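Local coordinates for hypothetical protein ST1444 (Sulfolobus tokodaii, PDB 2EO0) that probably acts as a magnesium-dependent, structure-specific endonuclease that resolves Holliday junctions by cutting paired nicks in opposing strands of four-way DNA during recombination, at residues A[13-18]-A[44-49]; A[58-63]-A[72-77]; A[86-91]-A[136-141]; A[107-110]-A[114-117]. One frame throughout, in Å; residues are numbered along the deposited sequence.

Contact 1 (A[13-18]-A[44-49]); sequences SVERYI and PDIIAL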
loop_
_atom_site.group_PDB
_atom_site.type_symbol
_atom_site.label_atom_id
_atom_site.label_comp_id
_atom_site.label_asym_id
_atom_site.label_seq_id
_atom_site.Cartn_x
_atom_site.Cartn_y
_atom_site.Cartn_z
ATOM N N SER A 13 4.139 -15.537 -11.711
ATOM C CA SER A 13 5.434 -15.184 -12.275
ATOM C C SER A 13 5.235 -13.790 -12.889
ATOM O O SER A 13 6.134 -12.937 -12.850
ATOM C CB SER A 13 5.854 -16.188 -13.362
ATOM O OG SER A 13 5.080 -16.040 -14.534
ATOM N N VAL A 14 4.038 -13.573 -13.434
ATOM C CA VAL A 14 3.687 -12.308 -14.056
ATOM C C VAL A 14 3.649 -11.200 -13.000
ATOM O O VAL A 14 4.137 -10.088 -13.246
ATOM C CB VAL A 14 2.312 -12.410 -14.789
ATOM C CG1 VAL A 14 1.891 -11.055 -15.356
ATOM C CG2 VAL A 14 2.409 -13.400 -15.891
ATOM N N GLU A 15 3.075 -11.511 -11.834
ATOM C CA GLU A 15 2.988 -10.563 -10.715
ATOM C C GLU A 15 4.396 -10.230 -10.245
ATOM O O GLU A 15 4.728 -9.058 -10.010
ATOM C CB GLU A 15 2.229 -11.173 -9.528
ATOM C CG GLU A 15 0.751 -10.932 -9.541
ATOM C CD GLU A 15 -0.054 -12.174 -9.209
ATOM O OE1 GLU A 15 -0.238 -13.029 -10.102
ATOM O OE2 GLU A 15 -0.510 -12.289 -8.055
ATOM N N ARG A 16 5.195 -11.288 -10.095
ATOM C CA ARG A 16 6.574 -11.188 -9.649
ATOM C C ARG A 16 7.370 -10.347 -10.620
ATOM O O ARG A 16 8.161 -9.479 -10.230
ATOM C CB ARG A 16 7.216 -12.565 -9.575
ATOM C CG ARG A 16 6.903 -13.400 -8.342
ATOM C CD ARG A 16 8.003 -14.448 -8.242
ATOM N NE ARG A 16 7.950 -15.257 -7.036
ATOM C CZ ARG A 16 6.921 -16.028 -6.718
ATOM N NH1 ARG A 16 5.865 -16.086 -7.523
ATOM N NH2 ARG A 16 6.953 -16.738 -5.596
ATOM N N TYR A 17 7.165 -10.609 -11.901
ATOM C CA TYR A 17 7.882 -9.842 -12.892
ATOM C C TYR A 17 7.414 -8.387 -12.784
ATOM O O TYR A 17 8.224 -7.475 -12.824
ATOM C CB TYR A 17 7.635 -10.397 -14.296
ATOM C CG TYR A 17 8.247 -9.531 -15.364
ATOM C CD1 TYR A 17 9.618 -9.582 -15.626
ATOM C CD2 TYR A 17 7.477 -8.577 -16.029
ATOM C CE1 TYR A 17 10.206 -8.689 -16.514
ATOM C CE2 TYR A 17 8.047 -7.689 -16.907
ATOM C CZ TYR A 17 9.418 -7.742 -17.141
ATOM O OH TYR A 17 9.993 -6.813 -17.960
ATOM N N ILE A 18 6.116 -8.166 -12.612
ATOM C CA ILE A 18 5.626 -6.796 -12.518
ATOM C C ILE A 18 6.233 -6.088 -11.295
ATOM O O ILE A 18 6.593 -4.905 -11.358
ATOM C CB ILE A 18 4.104 -6.770 -12.401
ATOM C CG1 ILE A 18 3.472 -7.312 -13.680
ATOM C CG2 ILE A 18 3.614 -5.337 -12.111
ATOM C CD1 ILE A 18 1.971 -7.531 -13.564
ATOM N N PRO A 44 -6.012 -6.788 -3.623
ATOM C CA PRO A 44 -5.310 -6.640 -4.915
ATOM C C PRO A 44 -4.034 -7.489 -4.906
ATOM O O PRO A 44 -3.367 -7.622 -3.872
ATOM C CB PRO A 44 -5.005 -5.145 -4.983
ATOM C CG PRO A 44 -6.160 -4.535 -4.254
ATOM C CD PRO A 44 -6.335 -5.480 -3.044
ATOM N N ASP A 45 -3.690 -8.068 -6.047
ATOM C CA ASP A 45 -2.513 -8.926 -6.091
ATOM C C ASP A 45 -1.241 -8.169 -5.867
ATOM O O ASP A 45 -0.271 -8.700 -5.313
ATOM C CB ASP A 45 -2.437 -9.656 -7.430
ATOM C CG ASP A 45 -3.677 -10.470 -7.700
ATOM O OD1 ASP A 45 -4.308 -10.895 -6.697
ATOM O OD2 ASP A 45 -4.011 -10.678 -8.888
ATOM N N ILE A 46 -1.255 -6.915 -6.305
ATOM C CA ILE A 46 -0.098 -6.063 -6.185
ATOM C C ILE A 46 -0.492 -4.718 -5.637
ATOM O O ILE A 46 -1.457 -4.115 -6.083
ATOM C CB ILE A 46 0.565 -5.810 -7.562
ATOM C CG1 ILE A 46 1.036 -7.140 -8.171
ATOM C CG2 ILE A 46 1.738 -4.816 -7.400
ATOM C CD1 ILE A 46 1.503 -6.998 -9.586
ATOM N N ILE A 47 0.287 -4.249 -4.678
ATOM C CA ILE A 47 0.064 -2.954 -4.084
ATOM C C ILE A 47 1.383 -2.247 -4.266
ATOM O O ILE A 47 2.410 -2.678 -3.731
ATOM C CB ILE A 47 -0.286 -3.079 -2.588
ATOM C CG1 ILE A 47 -1.649 -3.750 -2.453
ATOM C CG2 ILE A 47 -0.236 -1.718 -1.943
ATOM C CD1 ILE A 47 -2.123 -3.916 -1.046
ATOM N N ALA A 48 1.343 -1.161 -5.023
ATOM C CA ALA A 48 2.546 -0.399 -5.336
ATOM C C ALA A 48 2.437 1.073 -4.904
ATOM O O ALA A 48 1.498 1.770 -5.284
ATOM C CB ALA A 48 2.827 -0.504 -6.848
ATOM N N LEU A 49 3.416 1.531 -4.117
ATOM C CA LEU A 49 3.433 2.901 -3.621
ATOM C C LEU A 49 4.661 3.668 -4.096
ATOM O O LEU A 49 5.766 3.125 -4.207
ATOM C CB LEU A 49 3.429 2.912 -2.082
ATOM C CG LEU A 49 2.655 1.773 -1.415
ATOM C CD1 LEU A 49 3.197 1.549 0.006
ATOM C CD2 LEU A 49 1.170 2.092 -1.427
#
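The carboxylates of Glu15 and Asp45 meet obliquely, their planes 32° apart, with no stacking of face on face. Glu15 OE2 comes closest to Asp45 CB, at 3.3 Å, while the charged oxygens Glu15 OE2 and Asp45 OD2 stay 3.9 Å apart. Each group is held by a backbone N-H from outside the two segments: Ser12 N donates to Glu15 OE1, and Val59 N to Asp45 OD2. Both acids are probable magnesium ligands, which gives the nearness of two like charges its likely purpose. The surroundings match the PD-(D/E)XK nuclease core: Glu15 rides on the first helix, and Asp45 follows Pro44 where the chain enters strand 46-50. There Asp45 and Ile46 both face Ile57, a classic beta bulge. Away from the carboxylates the contact is apolar. The bend of Glu15 at chi2 (135°) turns its carboxylate to Asp45 and leaves CG against Ile46 CD1, 4.0 Å away. That same methyl reaches Ile18 CG2 at 3.7 Å, one helical turn further on, so Ile46 meets the helix between Glu15 and Ile18. Val59 of the neighbouring strand packs against both of these helix residues, and Val29 touches Ile46.

Contact 2 (A[58-63]-A[72-77]); sequences EVKSRK and KEQAEG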
loop_
_atom_site.group_PDB
_atom_site.type_symbol
_atom_site.label_atom_id
_atom_site.label_comp_id
_atom_site.label_asym_id
_atom_site.label_seq_id
_atom_site.Cartn_x
_atom_site.Cartn_y
_atom_site.Cartn_z
ATOM N N GLU A 58 -4.662 -5.879 -9.937
ATOM C CA GLU A 58 -5.169 -7.234 -9.890
ATOM C C GLU A 58 -4.679 -7.828 -11.223
ATOM O O GLU A 58 -4.895 -7.265 -12.295
ATOM C CB GLU A 58 -6.698 -7.175 -9.791
ATOM C CG GLU A 58 -7.429 -8.499 -9.625
ATOM C CD GLU A 58 -6.940 -9.335 -8.464
ATOM O OE1 GLU A 58 -6.548 -8.759 -7.424
ATOM O OE2 GLU A 58 -6.964 -10.582 -8.603
ATOM N N VAL A 59 -3.983 -8.948 -11.144
ATOM C CA VAL A 59 -3.451 -9.586 -12.326
ATOM C C VAL A 59 -4.150 -10.888 -12.689
ATOM O O VAL A 59 -4.283 -11.782 -11.872
ATOM C CB VAL A 59 -1.947 -9.872 -12.155
ATOM C CG1 VAL A 59 -1.377 -10.478 -13.458
ATOM C CG2 VAL A 59 -1.222 -8.582 -11.749
ATOM N N LYS A 60 -4.590 -10.989 -13.937
ATOM C CA LYS A 60 -5.258 -12.197 -14.413
ATOM C C LYS A 60 -4.546 -12.704 -15.650
ATOM O O LYS A 60 -3.958 -11.924 -16.408
ATOM C CB LYS A 60 -6.735 -11.923 -14.756
ATOM C CG LYS A 60 -7.742 -12.489 -13.763
ATOM C CD LYS A 60 -8.026 -11.522 -12.629
ATOM C CE LYS A 60 -9.152 -12.017 -11.738
ATOM N NZ LYS A 60 -8.749 -13.226 -10.987
ATOM N N SER A 61 -4.585 -14.017 -15.836
ATOM C CA SER A 61 -3.977 -14.656 -16.996
ATOM C C SER A 61 -5.077 -15.255 -17.865
ATOM O O SER A 61 -5.794 -16.154 -17.434
ATOM C CB SER A 61 -3.011 -15.762 -16.562
ATOM O OG SER A 61 -2.647 -16.584 -17.667
ATOM N N ARG A 62 -5.221 -14.746 -19.084
ATOM C CA ARG A 62 -6.239 -15.244 -20.018
ATOM C C ARG A 62 -5.586 -15.593 -21.357
ATOM O O ARG A 62 -4.842 -14.797 -21.921
ATOM C CB ARG A 62 -7.315 -14.189 -20.239
ATOM C CG ARG A 62 -8.037 -13.762 -18.978
ATOM C CD ARG A 62 -8.776 -14.911 -18.329
ATOM N NE ARG A 62 -9.782 -14.408 -17.401
ATOM C CZ ARG A 62 -9.783 -14.623 -16.096
ATOM N NH1 ARG A 62 -8.825 -15.341 -15.528
ATOM N NH2 ARG A 62 -10.756 -14.122 -15.357
ATOM N N LYS A 63 -5.875 -16.779 -21.874
ATOM C CA LYS A 63 -5.252 -17.190 -23.125
ATOM C C LYS A 63 -6.173 -17.511 -24.302
ATOM O O LYS A 63 -5.946 -18.496 -25.000
ATOM C CB LYS A 63 -4.335 -18.388 -22.858
ATOM C CG LYS A 63 -3.347 -18.156 -21.726
ATOM C CD LYS A 63 -2.716 -16.765 -21.812
ATOM C CE LYS A 63 -1.689 -16.587 -20.725
ATOM N NZ LYS A 63 -0.700 -17.706 -20.804
ATOM N N LYS A 72 -18.263 -11.318 -9.819
ATOM C CA LYS A 72 -18.948 -10.270 -9.075
ATOM C C LYS A 72 -18.431 -9.946 -7.668
ATOM O O LYS A 72 -18.028 -8.803 -7.389
ATOM C CB LYS A 72 -20.431 -10.622 -9.010
ATOM C CG LYS A 72 -21.305 -9.680 -8.225
ATOM C CD LYS A 72 -22.640 -10.354 -7.934
ATOM C CE LYS A 72 -23.615 -9.422 -7.215
ATOM N NZ LYS A 72 -23.116 -8.976 -5.869
ATOM N N GLU A 73 -18.459 -10.942 -6.784
ATOM C CA GLU A 73 -18.033 -10.765 -5.408
ATOM C C GLU A 73 -16.568 -10.396 -5.274
ATOM O O GLU A 73 -16.207 -9.605 -4.407
ATOM C CB GLU A 73 -18.346 -12.024 -4.590
ATOM C CG GLU A 73 -19.748 -12.000 -3.971
ATOM C CD GLU A 73 -20.172 -13.318 -3.316
ATOM O OE1 GLU A 73 -19.333 -14.048 -2.733
ATOM O OE2 GLU A 73 -21.382 -13.606 -3.364
ATOM N N GLN A 74 -15.725 -10.966 -6.129
ATOM C CA GLN A 74 -14.309 -10.661 -6.104
ATOM C C GLN A 74 -14.063 -9.239 -6.604
ATOM O O GLN A 74 -13.219 -8.523 -6.067
ATOM C CB GLN A 74 -13.530 -11.653 -6.967
ATOM C CG GLN A 74 -12.138 -11.150 -7.388
ATOM C CD GLN A 74 -11.307 -12.231 -8.045
ATOM O OE1 GLN A 74 -11.019 -12.180 -9.237
ATOM N NE2 GLN A 74 -10.922 -13.223 -7.262
ATOM N N ALA A 75 -14.806 -8.828 -7.625
ATOM C CA ALA A 75 -14.639 -7.501 -8.184
ATOM C C ALA A 75 -15.126 -6.442 -7.223
ATOM O O ALA A 75 -14.501 -5.397 -7.072
ATOM C CB ALA A 75 -15.380 -7.377 -9.503
ATOM N N GLU A 76 -16.250 -6.693 -6.579
ATOM C CA GLU A 76 -16.774 -5.709 -5.659
ATOM C C GLU A 76 -15.897 -5.623 -4.415
ATOM O O GLU A 76 -15.749 -4.546 -3.838
ATOM C CB GLU A 76 -18.226 -6.044 -5.311
ATOM C CG GLU A 76 -19.127 -5.980 -6.536
ATOM C CD GLU A 76 -20.560 -6.385 -6.255
ATOM O OE1 GLU A 76 -20.796 -7.162 -5.303
ATOM O OE2 GLU A 76 -21.453 -5.936 -7.001
ATOM N N GLY A 77 -15.297 -6.749 -4.031
ATOM C CA GLY A 77 -14.407 -6.786 -2.878
ATOM C C GLY A 77 -13.117 -5.980 -3.072
ATOM O O GLY A 77 -12.824 -5.085 -2.285
#
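The end of strand 53-61 and the first turn of helix 72-85 stand well apart, the nearest CA atoms being those of Glu58 and Ala75 at 9.6 Å, so long side chains do the bridging. The strand is extended and pairs with strand 88-95, Glu58 and Lys60 both bonding to Gly92. At the helix start, Glu71 accepts from the backbone N atoms of Glu73 and Gln74.

Lys60 and Gln74 approach from opposite directions. Gln74 holds CG anti to its own N (chi1 160°) and runs straight on, carrying the amide oxygen out to the strand. Lys60 bends at chi2 and chi4 and brings NZ to that oxygen: NZ donates to Gln74 OE1 at 3.1 Å, a weak hydrogen bond. Lys60 NZ also forms a long salt bridge to Glu58 OE2, at 4.0 Å, and so has both the acid and the helix glutamine as partners, the one distant and the other weakly bonded. Further back, Lys60 CB lies over the rim of one face of the Arg62 guanidinium, whose NH2 bonds to Tyr69 O. Within the helix, Lys72 NZ and Glu76 OE1 make a salt bridge of 3.0 Å one turn apart, the lysine arriving on the syn side, 30° out of the carboxylate plane.

Glu58 OE1 accepts a weak bond from Asp45 N, and both acids are probable magnesium ligands. Glu58, Val59 and Lys60, taken with Pro44 and Asp45, spell the PD-(D/E)XK signature of this nuclease superfamily, and Gln74 approaches its lysine from the neighbouring helix.

Contact 3 (A[86-91]-A[136-141]); sequences GGELFL and ESKISR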
loop_
_atom_site.group_PDB
_atom_site.type_symbol
_atom_site.label_atom_id
_atom_site.label_comp_id
_atom_site.label_asym_id
_atom_site.label_seq_id
_atom_site.Cartn_x
_atom_site.Cartn_y
_atom_site.Cartn_z
ATOM N N GLY A 86 -8.140 4.382 -1.013
ATOM C CA GLY A 86 -8.076 5.610 -1.785
ATOM C C GLY A 86 -7.077 5.475 -2.923
ATOM O O GLY A 86 -6.646 6.475 -3.501
ATOM N N GLY A 87 -6.711 4.235 -3.255
ATOM C CA GLY A 87 -5.759 4.026 -4.336
ATOM C C GLY A 87 -6.369 3.781 -5.714
ATOM O O GLY A 87 -7.509 3.354 -5.835
ATOM N N GLU A 88 -5.616 4.077 -6.765
ATOM C CA GLU A 88 -6.103 3.852 -8.120
ATOM C C GLU A 88 -5.954 2.374 -8.439
ATOM O O GLU A 88 -4.854 1.829 -8.407
ATOM C CB GLU A 88 -5.309 4.671 -9.117
ATOM C CG GLU A 88 -5.902 6.014 -9.381
ATOM C CD GLU A 88 -5.922 6.327 -10.862
ATOM O OE1 GLU A 88 -6.831 5.836 -11.581
ATOM O OE2 GLU A 88 -5.011 7.055 -11.304
ATOM N N LEU A 89 -7.074 1.736 -8.744
ATOM C CA LEU A 89 -7.094 0.318 -9.029
ATOM C C LEU A 89 -7.064 -0.006 -10.530
ATOM O O LEU A 89 -7.844 0.560 -11.299
ATOM C CB LEU A 89 -8.341 -0.282 -8.397
ATOM C CG LEU A 89 -8.463 -1.761 -8.657
ATOM C CD1 LEU A 89 -7.321 -2.439 -7.950
ATOM C CD2 LEU A 89 -9.818 -2.276 -8.206
ATOM N N PHE A 90 -6.183 -0.928 -10.923
ATOM C CA PHE A 90 -6.036 -1.345 -12.317
ATOM C C PHE A 90 -6.176 -2.858 -12.508
ATOM O O PHE A 90 -5.875 -3.656 -11.606
ATOM C CB PHE A 90 -4.651 -0.969 -12.871
ATOM C CG PHE A 90 -4.394 0.518 -12.948
ATOM C CD1 PHE A 90 -4.117 1.255 -11.802
ATOM C CD2 PHE A 90 -4.435 1.180 -14.169
ATOM C CE1 PHE A 90 -3.888 2.615 -11.870
ATOM C CE2 PHE A 90 -4.204 2.551 -14.247
ATOM C CZ PHE A 90 -3.929 3.269 -13.095
ATOM N N LEU A 91 -6.612 -3.247 -13.701
ATOM C CA LEU A 91 -6.706 -4.662 -14.054
ATOM C C LEU A 91 -5.541 -4.956 -15.016
ATOM O O LEU A 91 -5.450 -4.372 -16.103
ATOM C CB LEU A 91 -8.033 -4.972 -14.754
ATOM C CG LEU A 91 -8.151 -6.352 -15.416
ATOM C CD1 LEU A 91 -8.215 -7.416 -14.369
ATOM C CD2 LEU A 91 -9.429 -6.412 -16.310
ATOM N N GLU A 136 3.542 8.421 -12.979
ATOM C CA GLU A 136 4.416 9.578 -12.820
ATOM C C GLU A 136 3.689 10.904 -12.958
ATOM O O GLU A 136 3.988 11.847 -12.221
ATOM C CB GLU A 136 5.556 9.555 -13.838
ATOM C CG GLU A 136 6.666 8.574 -13.521
ATOM C CD GLU A 136 7.186 8.747 -12.102
ATOM O OE1 GLU A 136 7.137 9.894 -11.595
ATOM O OE2 GLU A 136 7.648 7.745 -11.509
ATOM N N SER A 137 2.741 10.983 -13.892
ATOM C CA SER A 137 2.002 12.215 -14.106
ATOM C C SER A 137 1.074 12.505 -12.939
ATOM O O SER A 137 0.691 13.654 -12.718
ATOM C CB SER A 137 1.207 12.166 -15.422
ATOM O OG SER A 137 0.006 11.415 -15.304
ATOM N N LYS A 138 0.714 11.464 -12.189
ATOM C CA LYS A 138 -0.155 11.630 -11.027
ATOM C C LYS A 138 0.662 12.122 -9.851
ATOM O O LYS A 138 0.149 12.802 -8.962
ATOM C CB LYS A 138 -0.873 10.321 -10.687
ATOM C CG LYS A 138 -2.079 10.073 -11.599
ATOM C CD LYS A 138 -3.065 9.081 -10.989
ATOM C CE LYS A 138 -3.602 9.560 -9.621
ATOM N NZ LYS A 138 -4.505 8.562 -8.971
ATOM N N ILE A 139 1.941 11.773 -9.852
ATOM C CA ILE A 139 2.848 12.232 -8.822
ATOM C C ILE A 139 3.033 13.712 -9.059
ATOM O O ILE A 139 2.911 14.517 -8.145
ATOM C CB ILE A 139 4.206 11.560 -8.936
ATOM C CG1 ILE A 139 4.071 10.089 -8.516
ATOM C CG2 ILE A 139 5.241 12.343 -8.116
ATOM C CD1 ILE A 139 5.328 9.272 -8.663
ATOM N N SER A 140 3.306 14.071 -10.310
ATOM C CA SER A 140 3.511 15.469 -10.670
ATOM C C SER A 140 2.295 16.294 -10.300
ATOM O O SER A 140 2.427 17.410 -9.802
ATOM C CB SER A 140 3.781 15.599 -12.168
ATOM O OG SER A 140 4.994 14.965 -12.523
ATOM N N ARG A 141 1.112 15.746 -10.557
ATOM C CA ARG A 141 -0.140 16.418 -10.238
ATOM C C ARG A 141 -0.131 16.808 -8.753
ATOM O O ARG A 141 -0.479 17.928 -8.357
ATOM C CB ARG A 141 -1.304 15.467 -10.525
ATOM C CG ARG A 141 -2.664 15.982 -10.081
ATOM C CD ARG A 141 -3.763 14.975 -10.361
ATOM N NE ARG A 141 -3.864 14.672 -11.786
ATOM C CZ ARG A 141 -4.921 14.098 -12.361
ATOM N NH1 ARG A 141 -5.978 13.764 -11.629
ATOM N NH2 ARG A 141 -4.924 13.865 -13.672
#
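Glu88 and Lys138 carry this surface contact through a salt bridge, Lys138 NZ donating to Glu88 OE2 at 2.8 Å. The place of OE2 is less sure, because it crowds the lysine chain in the model, so the fine geometry of the bridge is doubtful. As modelled, the lysine bends at chi3 (59°), which brings NZ to the acid, and the two side chains meet at a slant. Tyr134 OH also bonds to OE2, from the preceding turn of the same helix, while Lys103 forms a weak, long ion pair with OE1. The glutamate therefore has polar partners on helix 128-143 and on the edge strand 98-103.

Backbone bonding sets the two supports. Strand 88-95 lies parallel to strand 53-61, Glu88 pairing with Ile54 and Leu56; with helix 72-85 between the two strands along the chain, this is a beta-alpha-beta crossover. Gly86 leaves that helix with a positive phi of 76°, and Gly87 N bonds to Ser85 OG as the chain turns into the strand. In the C-terminal helix, Ser140 N donates to Glu136 O at 3.0 Å, with a weak additional bond from Ser140 OG to the same oxygen. Arg141 N bonds to Ser137 O in like manner.

Further ionic contact comes from Glu136, whose OE2 pairs with Lys50 at the end of strand 46-50.

Apolar packing joins the helix to the sheet at another point: the buried Ile139 packs on Val53, the first residue of strand 53-61, and on Ser51 in the turn before it.

Contact 4 (A[107-110]-A[114-117]); sequences LRQT and NYAI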
loop_
_atom_site.group_PDB
_atom_site.type_symbol
_atom_site.label_atom_id
_atom_site.label_comp_id
_atom_site.label_asym_id
_atom_site.label_seq_id
_atom_site.Cartn_x
_atom_site.Cartn_y
_atom_site.Cartn_z
ATOM N N LEU A 107 -14.275 -2.070 -16.502
ATOM C CA LEU A 107 -15.083 -3.282 -16.446
ATOM C C LEU A 107 -16.560 -2.898 -16.256
ATOM O O LEU A 107 -16.903 -2.214 -15.287
ATOM C CB LEU A 107 -14.648 -4.170 -15.272
ATOM C CG LEU A 107 -13.255 -4.794 -15.234
ATOM C CD1 LEU A 107 -12.992 -5.259 -13.820
ATOM C CD2 LEU A 107 -13.149 -5.967 -16.210
ATOM N N ARG A 108 -17.428 -3.323 -17.173
ATOM C CA ARG A 108 -18.860 -3.034 -17.043
ATOM C C ARG A 108 -19.571 -4.278 -16.497
ATOM O O ARG A 108 -19.263 -5.419 -16.878
ATOM C CB ARG A 108 -19.483 -2.640 -18.394
ATOM C CG ARG A 108 -19.306 -1.177 -18.822
ATOM C CD ARG A 108 -17.886 -0.868 -19.300
ATOM N NE ARG A 108 -17.782 0.432 -19.977
ATOM C CZ ARG A 108 -16.720 0.833 -20.681
ATOM N NH1 ARG A 108 -15.661 0.040 -20.810
ATOM N NH2 ARG A 108 -16.716 2.031 -21.262
ATOM N N GLN A 109 -20.522 -4.066 -15.600
ATOM C CA GLN A 109 -21.237 -5.190 -15.027
ATOM C C GLN A 109 -22.113 -5.842 -16.078
ATOM O O GLN A 109 -22.853 -5.158 -16.781
ATOM C CB GLN A 109 -22.088 -4.724 -13.856
ATOM C CG GLN A 109 -22.819 -5.827 -13.121
ATOM C CD GLN A 109 -23.469 -5.316 -11.846
ATOM O OE1 GLN A 109 -24.064 -4.230 -11.832
ATOM N NE2 GLN A 109 -23.367 -6.096 -10.769
ATOM N N THR A 110 -22.014 -7.165 -16.191
ATOM C CA THR A 110 -22.805 -7.931 -17.159
ATOM C C THR A 110 -24.234 -8.144 -16.655
ATOM O O THR A 110 -24.543 -7.950 -15.466
ATOM C CB THR A 110 -22.203 -9.346 -17.428
ATOM O OG1 THR A 110 -22.570 -10.237 -16.365
ATOM C CG2 THR A 110 -20.683 -9.286 -17.512
ATOM N N ASN A 114 -21.705 -10.248 -13.164
ATOM C CA ASN A 114 -20.263 -10.189 -13.077
ATOM C C ASN A 114 -19.784 -8.977 -13.848
ATOM O O ASN A 114 -20.581 -8.151 -14.278
ATOM C CB ASN A 114 -19.646 -11.475 -13.619
ATOM C CG ASN A 114 -20.238 -12.702 -12.977
ATOM O OD1 ASN A 114 -21.129 -13.339 -13.539
ATOM N ND2 ASN A 114 -19.767 -13.033 -11.777
ATOM N N TYR A 115 -18.479 -8.868 -14.017
ATOM C CA TYR A 115 -17.921 -7.732 -14.706
ATOM C C TYR A 115 -17.068 -8.226 -15.835
ATOM O O TYR A 115 -16.446 -9.287 -15.741
ATOM C CB TYR A 115 -17.105 -6.896 -13.730
ATOM C CG TYR A 115 -17.957 -6.302 -12.630
ATOM C CD1 TYR A 115 -18.540 -5.059 -12.775
ATOM C CD2 TYR A 115 -18.247 -7.029 -11.481
ATOM C CE1 TYR A 115 -19.400 -4.556 -11.801
ATOM C CE2 TYR A 115 -19.086 -6.547 -10.529
ATOM C CZ TYR A 115 -19.669 -5.314 -10.680
ATOM O OH TYR A 115 -20.541 -4.842 -9.710
ATOM N N ALA A 116 -17.052 -7.457 -16.919
ATOM C CA ALA A 116 -16.288 -7.849 -18.082
ATOM C C ALA A 116 -15.858 -6.692 -18.937
ATOM O O ALA A 116 -16.367 -5.574 -18.834
ATOM C CB ALA A 116 -17.082 -8.839 -18.922
ATOM N N ILE A 117 -14.895 -7.004 -19.789
ATOM C CA ILE A 117 -14.312 -6.053 -20.702
ATOM C C ILE A 117 -13.944 -6.905 -21.919
ATOM O O ILE A 117 -13.519 -8.068 -21.776
ATOM C CB ILE A 117 -13.051 -5.386 -20.042
ATOM C CG1 ILE A 117 -12.433 -4.354 -20.986
ATOM C CG2 ILE A 117 -12.032 -6.447 -19.596
ATOM C CD1 ILE A 117 -13.165 -2.998 -20.967
#
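Leu107 and Ile117 mark the close-packed end of this beta hairpin, with Leu107 CD2 lying 3.6 Å from Ile117 CG2 and the two side chains crossing at about a right angle. Leu107 CB also meets Tyr115 CB. The strands run antiparallel: Arg108 and Ala116 are the hydrogen-bonded pair, joined by two bonds of 3.0 Å, Arg108 N to Ala116 O and Ala116 N to Arg108 O. Gln109 and Tyr115 are the non-hydrogen-bonded pair, their CA atoms 4.2 Å apart. Toward the turn, Thr110 N donates to Asn114 O at 2.6 Å, and Thr110 OG1 takes a weak bond from Asn114 N. The Tyr115 ring itself is buried: its hydroxyl bonds to Glu76, and Arg79 makes a cation-pi contact with it.

The solvent side is looser. Exposed Gln109, with CG anti to its N (chi1 -176°), lies over one face of the Tyr115 ring in a CH-pi contact, CG to centroid 4.3 Å, and its amide plane stays within 13° of the ring. Its NE2 bonds to Gly113 O. Exposed Arg108 bonds through NH1 to Met106 O, Ile117 CD1 at the guanidinium edge. Backbone bonds thus fix the register, while Tyr115 ties the hairpin to helix 72-85.

How the contacts relate
Along the chain, contacts 1, 2 and 3 follow in series, with contact 4 nested inside the loop that contact 3 closes. The first three share the five-stranded mixed sheet, where strands 46-50, 53-61 and 88-95 lie side by side in that order. Contacts 1 and 2, with centres about 14 Å apart, meet at the probable magnesium site: Asp45 OD2 and Glu58 OE2 come within 3.0 Å. Contact 3 lies across the chain's centre from contact 2, their centres about 20 Å apart, and joins the C-terminal helix to the sheet by a surface salt bridge. Contact 4 belongs to a separate three-stranded sheet beside helix 72-85, its centre about 10 Å from that of contact 2; Leu107 and Ile117 pack on Leu91, joining the two sheets.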